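Local coordinates for protein mediator of RNA polymerase II transcription subunit 18 (Schizosaccharomyces pombe, PDB 3C0T) that forms part of the Mediator complex, a coactivator that carries signals from gene-specific regulatory proteins to the basal RNA polymerase II transcription machinery, at residues R13-V18 with Q163-H168; N20-T25 with L129-F134; T70-N75 with Q148-K153. All coordinates share one frame; numbering follows the deposited sequence.

Contact 1 (R13-V18 with Q163-H168); sequences RRFEAV and QPWILH
Phe15 and Trp165 make this contact between them, ring against ring. The phenyl ring lies in an offset stack on the five-membered part of the indole. The two centroids are 4.2 Å apart and the planes are tilted by 26°. Phe15 CE1 sits over the middle of the indole, and Phe15 CD1 comes down nearest the CE2 and NE1 atoms of Trp165, 3.3 Å from CE2. In the other direction Trp165 CZ2 lies over the rim of the Phe15 ring. The Phe15 side chain is swung away from its own backbone N (chi1 180°), which carries the ring out from the first turn of the helix to the strand. This is the tight part of the contact. Replacing Trp165 with an alanine would probably leave one face of Phe15 without its partner and let the phenyl ring turn more freely.

Further along, the two segments draw apart. Val18 and Leu167 face each other, but Val18 CG1 stays 5.0 Å from Leu167 CD1. Phe199 packs on Val18 there, and Cys200 on Leu167. No hydrogen bond joins the two segments. Both stacked rings remain partly exposed, so the stack lies at the surface of the chain. Pro164 and Ile166 pack on apolar side chains of a different protein's chain. The arrangement is a helix laid on a curled antiparallel sheet, in keeping with the placing of the Med18 family in the CYTH clan.

Contact 2 (N20-T25 with L129-F134); sequences NSLSKT and LEYFFF
Tyr131 is the first residue of segment 129-134 to meet the helix, and it makes most of the contact. Tyr131 CG lies anti to its carbonyl carbon (chi1 -68°), which turns the ring toward Leu22 and Ser23. Leu22 CB sits over one face of its ring, 3.9 Å from the centroid and 18° off the ring normal. Leu22 CD1 reaches the same ring at Tyr131 CE1, 3.9 Å away. Tyr131 OH and Ser23 OG are hydrogen-bonded at 2.8 Å. Ser23 OG lies at the ring edge, in the ring plane. The Tyr131 ring is thus covered on a face and held at its end.

Phe133 follows two residues on and also points to the helix. One face of its ring receives the carbonyl of Thr25, with Thr25 O 3.8 Å from Phe133 CZ and above the ring centre. Thr25 OG1 and Thr25 N both donate to Ser21 O, from opposite faces of its carbonyl plane.

The axes of helix 20-25 and strand 129-133 approach to 9.3 Å at their closest, inclined by 31° and running roughly the same way. Helix 179-196 joins them: its Leu196 touches Leu22 and its Leu195 touches Phe133. Strand 136-146 pairs with strand 118-133, with Val138 beside Tyr131.

Contact 3 (T70-N75 with Q148-K153); sequences TEWSKN and QQRSIK
Arg150 is the third residue of a type II beta turn, Gln148 to Ser151, and this turn receives the indole of Trp72 from the loop between strands 56-61 and 78-83. Trp72 NE1 donates to Arg150 O at 3.0 Å. The bond is bent, with an N-H...O angle of 141°. The acceptor is almost in the indole plane, but the donor lies 34° from the plane of the carbonyl.

Ile152 covers one face of the indole. Its CG2 stands 3.5 Å from the centroid of the six-membered ring, while Ile152 CD1 reaches Trp72 CG at 3.4 Å. Ser73 CB lies over the opposite face, so the ring is sandwiched. Phe35 and Ile62 also touch both Trp72 and Ile152, and the indole is buried.

The bend at chi2 (55°) brings Arg150 CD to 3.9 Å from Trp72 CZ2, and a second bend at chi3 turns the guanidinium off toward Glu123. The guanidinium stands nearly upright to the indole plane, and its NE is in a salt bridge with Glu123 of strand 118-133.

Ser151, the last residue of the beta turn, also starts an ST turn: its OG accepts from Lys153 N at 3.2 Å.

How the contacts relate
From the N terminus, helix 15-25 comes first and serves contacts 1 and 2 in succession. Contact 1 uses its start and closes the longest loop, from 13-18 to 163-168. Contact 2 uses its end and closes a loop to 129-134, nested inside the first. Contact 3 joins 70-75 to 148-153. It also lies within the loop of contact 1, but it crosses contact 2, since their segments alternate along the chain. Contacts 1 and 2 fix one helix to strands 165-173 and 118-133 of the same sheet. Contact 3 links two inter-strand loops elsewhere, its centre about 28 Å from that of contact 1 and about 31 Å from that of contact 2.

Contact 1 (R13-V18 with Q163-H168)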
loop_
_atom_site.group_PDB
_atom_site.type_symbol
_atom_site.label_atom_id
_atom_site.label_comp_id
_atom_site.label_asym_id
_atom_site.label_seq_id
_atom_site.Cartn_x
_atom_site.Cartn_y
_atom_site.Cartn_z
ATOM N N ARG A 13 -19.723 0.495 -5.030
ATOM C CA ARG A 13 -21.100 0.257 -4.599
ATOM C C ARG A 13 -21.212 -0.710 -3.421
ATOM O O ARG A 13 -22.182 -0.660 -2.666
ATOM C CB ARG A 13 -21.956 -0.257 -5.766
ATOM C CG ARG A 13 -21.257 -1.260 -6.681
ATOM C CD ARG A 13 -22.252 -1.911 -7.634
ATOM N NE ARG A 13 -23.031 -2.936 -6.947
ATOM C CZ ARG A 13 -22.661 -4.210 -6.849
ATOM N NH1 ARG A 13 -21.524 -4.616 -7.410
ATOM N NH2 ARG A 13 -23.411 -5.074 -6.170
ATOM N N ARG A 14 -20.225 -1.581 -3.250
ATOM C CA ARG A 14 -20.269 -2.541 -2.151
ATOM C C ARG A 14 -19.469 -2.118 -0.923
ATOM O O ARG A 14 -19.475 -2.810 0.098
ATOM C CB ARG A 14 -19.781 -3.905 -2.630
ATOM C CG ARG A 14 -20.718 -4.576 -3.620
ATOM C CD ARG A 14 -20.221 -5.965 -3.946
ATOM N NE ARG A 14 -20.031 -6.732 -2.721
ATOM C CZ ARG A 14 -18.956 -7.470 -2.462
ATOM N NH1 ARG A 14 -17.968 -7.547 -3.348
ATOM N NH2 ARG A 14 -18.866 -8.116 -1.308
ATOM N N PHE A 15 -18.802 -0.972 -1.013
ATOM C CA PHE A 15 -17.992 -0.475 0.089
ATOM C C PHE A 15 -18.673 -0.499 1.456
ATOM O O PHE A 15 -18.125 -1.044 2.418
ATOM C CB PHE A 15 -17.521 0.952 -0.196
ATOM C CG PHE A 15 -16.679 1.541 0.909
ATOM C CD1 PHE A 15 -15.330 1.213 1.026
ATOM C CD2 PHE A 15 -17.242 2.401 1.849
ATOM C CE1 PHE A 15 -14.553 1.733 2.063
ATOM C CE2 PHE A 15 -16.472 2.929 2.894
ATOM C CZ PHE A 15 -15.127 2.594 3.001
ATOM N N GLU A 16 -19.855 0.094 1.557
ATOM C CA GLU A 16 -20.533 0.134 2.846
ATOM C C GLU A 16 -20.733 -1.258 3.444
ATOM O O GLU A 16 -20.392 -1.499 4.604
ATOM C CB GLU A 16 -21.888 0.841 2.726
ATOM C CG GLU A 16 -22.511 1.177 4.081
ATOM C CD GLU A 16 -23.890 1.828 3.975
ATOM O OE1 GLU A 16 -24.283 2.540 4.937
ATOM O OE2 GLU A 16 -24.575 1.617 2.943
ATOM N N ALA A 17 -21.280 -2.171 2.646
ATOM C CA ALA A 17 -21.547 -3.531 3.107
ATOM C C ALA A 17 -20.278 -4.301 3.483
ATOM O O ALA A 17 -20.263 -5.044 4.474
ATOM C CB ALA A 17 -22.330 -4.298 2.037
ATOM N N VAL A 18 -19.216 -4.128 2.701
ATOM C CA VAL A 18 -17.975 -4.839 2.982
ATOM C C VAL A 18 -17.326 -4.332 4.253
ATOM O O VAL A 18 -16.839 -5.117 5.065
ATOM C CB VAL A 18 -16.995 -4.731 1.812
ATOM C CG1 VAL A 18 -15.626 -5.265 2.221
ATOM C CG2 VAL A 18 -17.540 -5.533 0.629
ATOM N N GLN A 163 -13.464 4.230 -9.423
ATOM C CA GLN A 163 -12.351 3.546 -8.788
ATOM C C GLN A 163 -12.758 2.584 -7.681
ATOM O O GLN A 163 -13.443 2.971 -6.735
ATOM C CB GLN A 163 -11.410 4.594 -8.213
ATOM C CG GLN A 163 -10.052 4.080 -7.849
ATOM C CD GLN A 163 -9.131 5.208 -7.461
ATOM O OE1 GLN A 163 -8.950 6.150 -8.223
ATOM N NE2 GLN A 163 -8.548 5.124 -6.272
ATOM N N PRO A 164 -12.349 1.313 -7.786
ATOM C CA PRO A 164 -12.703 0.349 -6.742
ATOM C C PRO A 164 -11.759 0.527 -5.547
ATOM O O PRO A 164 -10.709 1.172 -5.665
ATOM C CB PRO A 164 -12.478 -0.990 -7.428
ATOM C CG PRO A 164 -11.282 -0.696 -8.290
ATOM C CD PRO A 164 -11.644 0.646 -8.894
ATOM N N TRP A 165 -12.146 -0.020 -4.398
ATOM C CA TRP A 165 -11.295 0.039 -3.220
ATOM C C TRP A 165 -10.435 -1.207 -3.305
ATOM O O TRP A 165 -10.883 -2.243 -3.808
ATOM C CB TRP A 165 -12.115 -0.006 -1.939
ATOM C CG TRP A 165 -12.850 1.260 -1.651
ATOM C CD1 TRP A 165 -14.013 1.680 -2.223
ATOM C CD2 TRP A 165 -12.465 2.282 -0.721
ATOM N NE1 TRP A 165 -14.382 2.901 -1.707
ATOM C CE2 TRP A 165 -13.450 3.295 -0.784
ATOM C CE3 TRP A 165 -11.386 2.440 0.158
ATOM C CZ2 TRP A 165 -13.393 4.455 0.003
ATOM C CZ3 TRP A 165 -11.327 3.598 0.946
ATOM C CH2 TRP A 165 -12.327 4.589 0.859
ATOM N N ILE A 166 -9.199 -1.110 -2.837
ATOM C CA ILE A 166 -8.301 -2.253 -2.869
ATOM C C ILE A 166 -8.261 -2.887 -1.489
ATOM O O ILE A 166 -8.165 -2.184 -0.478
ATOM C CB ILE A 166 -6.873 -1.829 -3.289
ATOM C CG1 ILE A 166 -6.888 -1.345 -4.739
ATOM C CG2 ILE A 166 -5.893 -3.000 -3.126
ATOM C CD1 ILE A 166 -5.548 -0.855 -5.234
ATOM N N LEU A 167 -8.361 -4.214 -1.455
ATOM C CA LEU A 167 -8.314 -4.966 -0.205
ATOM C C LEU A 167 -6.968 -5.670 -0.174
ATOM O O LEU A 167 -6.728 -6.577 -0.970
ATOM C CB LEU A 167 -9.427 -6.016 -0.149
ATOM C CG LEU A 167 -10.448 -5.926 0.993
ATOM C CD1 LEU A 167 -11.218 -7.227 1.058
ATOM C CD2 LEU A 167 -9.770 -5.688 2.329
ATOM N N HIS A 168 -6.096 -5.257 0.741
ATOM C CA HIS A 168 -4.763 -5.841 0.860
ATOM C C HIS A 168 -4.583 -6.504 2.225
ATOM O O HIS A 168 -4.646 -5.840 3.262
ATOM C CB HIS A 168 -3.709 -4.742 0.669
ATOM C CG HIS A 168 -2.293 -5.236 0.686
ATOM N ND1 HIS A 168 -1.211 -4.387 0.591
ATOM C CD2 HIS A 168 -1.780 -6.484 0.787
ATOM C CE1 HIS A 168 -0.094 -5.090 0.632
ATOM N NE2 HIS A 168 -0.411 -6.366 0.752
#

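Contact 2 (N20-T25 with L129-F134)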
loop_
_atom_site.group_PDB
_atom_site.type_symbol
_atom_site.label_atom_id
_atom_site.label_comp_id
_atom_site.label_asym_id
_atom_site.label_seq_id
_atom_site.Cartn_x
_atom_site.Cartn_y
_atom_site.Cartn_z
ATOM N N ASN A 20 -18.836 -2.938 6.802
ATOM C CA ASN A 20 -19.604 -3.424 7.948
ATOM C C ASN A 20 -19.284 -4.902 8.207
ATOM O O ASN A 20 -19.190 -5.323 9.361
ATOM C CB ASN A 20 -21.108 -3.244 7.721
ATOM C CG ASN A 20 -21.550 -1.788 7.841
ATOM O OD1 ASN A 20 -21.044 -1.034 8.685
ATOM N ND2 ASN A 20 -22.515 -1.394 7.010
ATOM N N SER A 21 -19.114 -5.686 7.140
ATOM C CA SER A 21 -18.777 -7.102 7.299
ATOM C C SER A 21 -17.409 -7.222 7.971
ATOM O O SER A 21 -17.208 -8.074 8.838
ATOM C CB SER A 21 -18.730 -7.814 5.945
ATOM O OG SER A 21 -20.019 -7.946 5.381
ATOM N N LEU A 22 -16.473 -6.361 7.568
ATOM C CA LEU A 22 -15.137 -6.374 8.136
ATOM C C LEU A 22 -15.180 -5.979 9.608
ATOM O O LEU A 22 -14.400 -6.495 10.421
ATOM C CB LEU A 22 -14.215 -5.425 7.365
ATOM C CG LEU A 22 -13.836 -5.785 5.921
ATOM C CD1 LEU A 22 -13.112 -4.599 5.275
ATOM C CD2 LEU A 22 -12.946 -7.024 5.903
ATOM N N SER A 23 -16.088 -5.067 9.956
ATOM C CA SER A 23 -16.214 -4.614 11.343
ATOM C C SER A 23 -16.901 -5.663 12.195
ATOM O O SER A 23 -16.714 -5.713 13.408
ATOM C CB SER A 23 -17.009 -3.304 11.429
ATOM O OG SER A 23 -16.221 -2.199 11.029
ATOM N N LYS A 24 -17.706 -6.492 11.550
ATOM C CA LYS A 24 -18.425 -7.540 12.248
ATOM C C LYS A 24 -17.531 -8.753 12.506
ATOM O O LYS A 24 -17.703 -9.443 13.509
ATOM C CB LYS A 24 -19.650 -7.958 11.432
ATOM C CG LYS A 24 -20.335 -9.230 11.914
ATOM C CD LYS A 24 -21.542 -9.556 11.041
ATOM C CE LYS A 24 -22.006 -11.004 11.213
ATOM N NZ LYS A 24 -21.017 -11.986 10.658
ATOM N N THR A 25 -16.567 -9.003 11.619
ATOM C CA THR A 25 -15.696 -10.161 11.776
ATOM C C THR A 25 -14.259 -9.911 12.230
ATOM O O THR A 25 -13.610 -10.834 12.724
ATOM C CB THR A 25 -15.636 -10.989 10.473
ATOM O OG1 THR A 25 -14.910 -10.267 9.475
ATOM C CG2 THR A 25 -17.036 -11.263 9.955
ATOM N N LEU A 129 -9.002 2.144 5.548
ATOM C CA LEU A 129 -9.201 1.618 6.888
ATOM C C LEU A 129 -8.318 0.399 7.088
ATOM O O LEU A 129 -8.014 -0.331 6.141
ATOM C CB LEU A 129 -10.671 1.219 7.090
ATOM C CG LEU A 129 -11.676 2.368 7.196
ATOM C CD1 LEU A 129 -13.112 1.834 7.140
ATOM C CD2 LEU A 129 -11.424 3.120 8.493
ATOM N N GLU A 130 -7.908 0.176 8.325
ATOM C CA GLU A 130 -7.063 -0.961 8.616
ATOM C C GLU A 130 -7.649 -1.772 9.762
ATOM O O GLU A 130 -8.042 -1.222 10.793
ATOM C CB GLU A 130 -5.656 -0.491 8.966
ATOM C CG GLU A 130 -4.589 -1.473 8.560
ATOM C CD GLU A 130 -3.186 -0.901 8.670
ATOM O OE1 GLU A 130 -2.763 -0.595 9.808
ATOM O OE2 GLU A 130 -2.509 -0.761 7.618
ATOM N N TYR A 131 -7.728 -3.081 9.552
ATOM C CA TYR A 131 -8.242 -4.004 10.549
ATOM C C TYR A 131 -7.136 -4.998 10.906
ATOM O O TYR A 131 -6.078 -4.997 10.278
ATOM C CB TYR A 131 -9.446 -4.767 10.006
ATOM C CG TYR A 131 -10.684 -3.933 9.778
ATOM C CD1 TYR A 131 -10.848 -3.189 8.606
ATOM C CD2 TYR A 131 -11.715 -3.920 10.719
ATOM C CE1 TYR A 131 -12.019 -2.457 8.376
ATOM C CE2 TYR A 131 -12.884 -3.192 10.500
ATOM C CZ TYR A 131 -13.029 -2.470 9.327
ATOM O OH TYR A 131 -14.203 -1.794 9.100
ATOM N N PHE A 132 -7.382 -5.838 11.913
ATOM C CA PHE A 132 -6.399 -6.831 12.350
ATOM C C PHE A 132 -7.108 -8.095 12.819
ATOM O O PHE A 132 -8.206 -8.030 13.374
ATOM C CB PHE A 132 -5.548 -6.299 13.516
ATOM C CG PHE A 132 -5.239 -4.830 13.428
ATOM C CD1 PHE A 132 -6.195 -3.879 13.803
ATOM C CD2 PHE A 132 -4.017 -4.386 12.910
ATOM C CE1 PHE A 132 -5.938 -2.494 13.654
ATOM C CE2 PHE A 132 -3.748 -3.006 12.757
ATOM C CZ PHE A 132 -4.711 -2.062 13.127
ATOM N N PHE A 133 -6.473 -9.241 12.595
ATOM C CA PHE A 133 -7.013 -10.526 13.026
ATOM C C PHE A 133 -6.011 -11.635 12.682
ATOM O O PHE A 133 -5.292 -11.545 11.676
ATOM C CB PHE A 133 -8.365 -10.791 12.357
ATOM C CG PHE A 133 -9.361 -11.470 13.256
ATOM C CD1 PHE A 133 -9.761 -10.871 14.451
ATOM C CD2 PHE A 133 -9.902 -12.710 12.916
ATOM C CE1 PHE A 133 -10.689 -11.498 15.302
ATOM C CE2 PHE A 133 -10.832 -13.347 13.757
ATOM C CZ PHE A 133 -11.222 -12.733 14.954
ATOM N N PHE A 134 -5.950 -12.664 13.529
ATOM C CA PHE A 134 -5.033 -13.786 13.327
ATOM C C PHE A 134 -3.631 -13.306 13.020
ATOM O O PHE A 134 -2.947 -13.876 12.162
ATOM C CB PHE A 134 -5.516 -14.681 12.180
ATOM C CG PHE A 134 -6.732 -15.493 12.519
ATOM C CD1 PHE A 134 -7.875 -15.421 11.730
ATOM C CD2 PHE A 134 -6.733 -16.330 13.636
ATOM C CE1 PHE A 134 -9.011 -16.174 12.047
ATOM C CE2 PHE A 134 -7.855 -17.085 13.965
ATOM C CZ PHE A 134 -8.999 -17.010 13.173
#

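Contact 3 (T70-N75 with Q148-K153)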
loop_
_atom_site.group_PDB
_atom_site.type_symbol
_atom_site.label_atom_id
_atom_site.label_comp_id
_atom_site.label_asym_id
_atom_site.label_seq_id
_atom_site.Cartn_x
_atom_site.Cartn_y
_atom_site.Cartn_z
ATOM N N THR A 70 2.043 24.880 6.340
ATOM C CA THR A 70 2.659 25.219 5.059
ATOM C C THR A 70 3.786 24.269 4.644
ATOM O O THR A 70 3.945 23.962 3.461
ATOM C CB THR A 70 3.201 26.674 5.074
ATOM O OG1 THR A 70 4.181 26.817 6.111
ATOM C CG2 THR A 70 2.066 27.662 5.326
ATOM N N GLU A 71 4.567 23.805 5.615
ATOM C CA GLU A 71 5.666 22.893 5.325
ATOM C C GLU A 71 5.654 21.680 6.244
ATOM O O GLU A 71 6.510 21.515 7.115
ATOM C CB GLU A 71 6.997 23.642 5.413
ATOM C CG GLU A 71 7.284 24.472 4.165
ATOM C CD GLU A 71 8.335 25.543 4.386
ATOM O OE1 GLU A 71 9.429 25.217 4.900
ATOM O OE2 GLU A 71 8.065 26.714 4.035
ATOM N N TRP A 72 4.658 20.832 6.021
ATOM C CA TRP A 72 4.459 19.613 6.784
ATOM C C TRP A 72 5.558 18.591 6.514
ATOM O O TRP A 72 5.959 17.859 7.413
ATOM C CB TRP A 72 3.116 18.992 6.408
ATOM C CG TRP A 72 3.031 18.674 4.935
ATOM C CD1 TRP A 72 2.721 19.539 3.922
ATOM C CD2 TRP A 72 3.334 17.419 4.308
ATOM N NE1 TRP A 72 2.815 18.903 2.706
ATOM C CE2 TRP A 72 3.190 17.601 2.913
ATOM C CE3 TRP A 72 3.718 16.158 4.789
ATOM C CZ2 TRP A 72 3.414 16.567 1.994
ATOM C CZ3 TRP A 72 3.941 15.133 3.876
ATOM C CH2 TRP A 72 3.789 15.345 2.494
ATOM N N SER A 73 6.036 18.541 5.274
ATOM C CA SER A 73 7.066 17.582 4.887
ATOM C C SER A 73 8.366 17.683 5.682
ATOM O O SER A 73 9.096 16.700 5.800
ATOM C CB SER A 73 7.357 17.695 3.387
ATOM O OG SER A 73 7.632 19.034 3.017
ATOM N N LYS A 74 8.659 18.863 6.224
ATOM C CA LYS A 74 9.872 19.051 7.021
ATOM C C LYS A 74 9.607 18.738 8.491
ATOM O O LYS A 74 10.528 18.439 9.253
ATOM C CB LYS A 74 10.400 20.481 6.882
ATOM C CG LYS A 74 11.291 20.703 5.667
ATOM C CD LYS A 74 12.094 21.993 5.810
ATOM C CE LYS A 74 13.186 22.092 4.749
ATOM N NZ LYS A 74 14.057 23.288 4.943
ATOM N N ASN A 75 8.339 18.808 8.880
ATOM C CA ASN A 75 7.932 18.520 10.252
ATOM C C ASN A 75 7.364 17.108 10.388
ATOM O O ASN A 75 6.492 16.870 11.229
ATOM C CB ASN A 75 6.874 19.526 10.715
ATOM C CG ASN A 75 7.465 20.880 11.048
ATOM O OD1 ASN A 75 8.093 21.521 10.206
ATOM N ND2 ASN A 75 7.268 21.322 12.286
ATOM N N GLN A 148 -2.376 19.392 -5.608
ATOM C CA GLN A 148 -1.174 20.197 -5.822
ATOM C C GLN A 148 0.009 19.336 -5.363
ATOM O O GLN A 148 -0.036 18.747 -4.282
ATOM C CB GLN A 148 -1.235 21.472 -4.977
ATOM C CG GLN A 148 -0.622 22.697 -5.629
ATOM C CD GLN A 148 -1.550 23.327 -6.659
ATOM O OE1 GLN A 148 -1.950 22.683 -7.634
ATOM N NE2 GLN A 148 -1.900 24.593 -6.443
ATOM N N GLN A 149 1.066 19.261 -6.163
ATOM C CA GLN A 149 2.205 18.437 -5.787
ATOM C C GLN A 149 2.725 18.705 -4.370
ATOM O O GLN A 149 2.929 19.850 -3.981
ATOM C CB GLN A 149 3.342 18.596 -6.800
ATOM C CG GLN A 149 4.549 17.724 -6.483
ATOM C CD GLN A 149 5.482 17.549 -7.670
ATOM O OE1 GLN A 149 5.105 16.967 -8.689
ATOM N NE2 GLN A 149 6.706 18.052 -7.541
ATOM N N ARG A 150 2.926 17.626 -3.612
ATOM C CA ARG A 150 3.422 17.672 -2.236
ATOM C C ARG A 150 2.505 18.453 -1.301
ATOM O O ARG A 150 2.950 18.999 -0.284
ATOM C CB ARG A 150 4.840 18.259 -2.198
ATOM C CG ARG A 150 5.724 17.749 -1.042
ATOM C CD ARG A 150 5.817 16.214 -1.010
ATOM N NE ARG A 150 6.122 15.667 -2.329
ATOM C CZ ARG A 150 7.327 15.671 -2.891
ATOM N NH1 ARG A 150 8.366 16.189 -2.247
ATOM N NH2 ARG A 150 7.488 15.170 -4.106
ATOM N N SER A 151 1.218 18.493 -1.637
ATOM C CA SER A 151 0.234 19.199 -0.824
ATOM C C SER A 151 -0.693 18.237 -0.083
ATOM O O SER A 151 -1.171 17.256 -0.647
ATOM C CB SER A 151 -0.601 20.136 -1.704
ATOM O OG SER A 151 -1.639 20.751 -0.957
ATOM N N ILE A 152 -0.942 18.522 1.190
ATOM C CA ILE A 152 -1.827 17.696 1.997
ATOM C C ILE A 152 -3.152 18.424 2.202
ATOM O O ILE A 152 -3.995 17.993 2.993
ATOM C CB ILE A 152 -1.212 17.387 3.370
ATOM C CG1 ILE A 152 -0.885 18.691 4.100
ATOM C CG2 ILE A 152 0.029 16.535 3.196
ATOM C CD1 ILE A 152 -0.343 18.492 5.500
ATOM N N LYS A 153 -3.334 19.534 1.493
ATOM C CA LYS A 153 -4.572 20.294 1.605
ATOM C C LYS A 153 -5.619 19.721 0.655
ATOM O O LYS A 153 -5.389 19.621 -0.555
ATOM C CB LYS A 153 -4.343 21.780 1.275
ATOM C CG LYS A 153 -3.369 22.490 2.209
ATOM C CD LYS A 153 -3.398 24.008 2.038
ATOM C CE LYS A 153 -3.127 24.431 0.597
ATOM N NZ LYS A 153 -1.817 23.925 0.089
#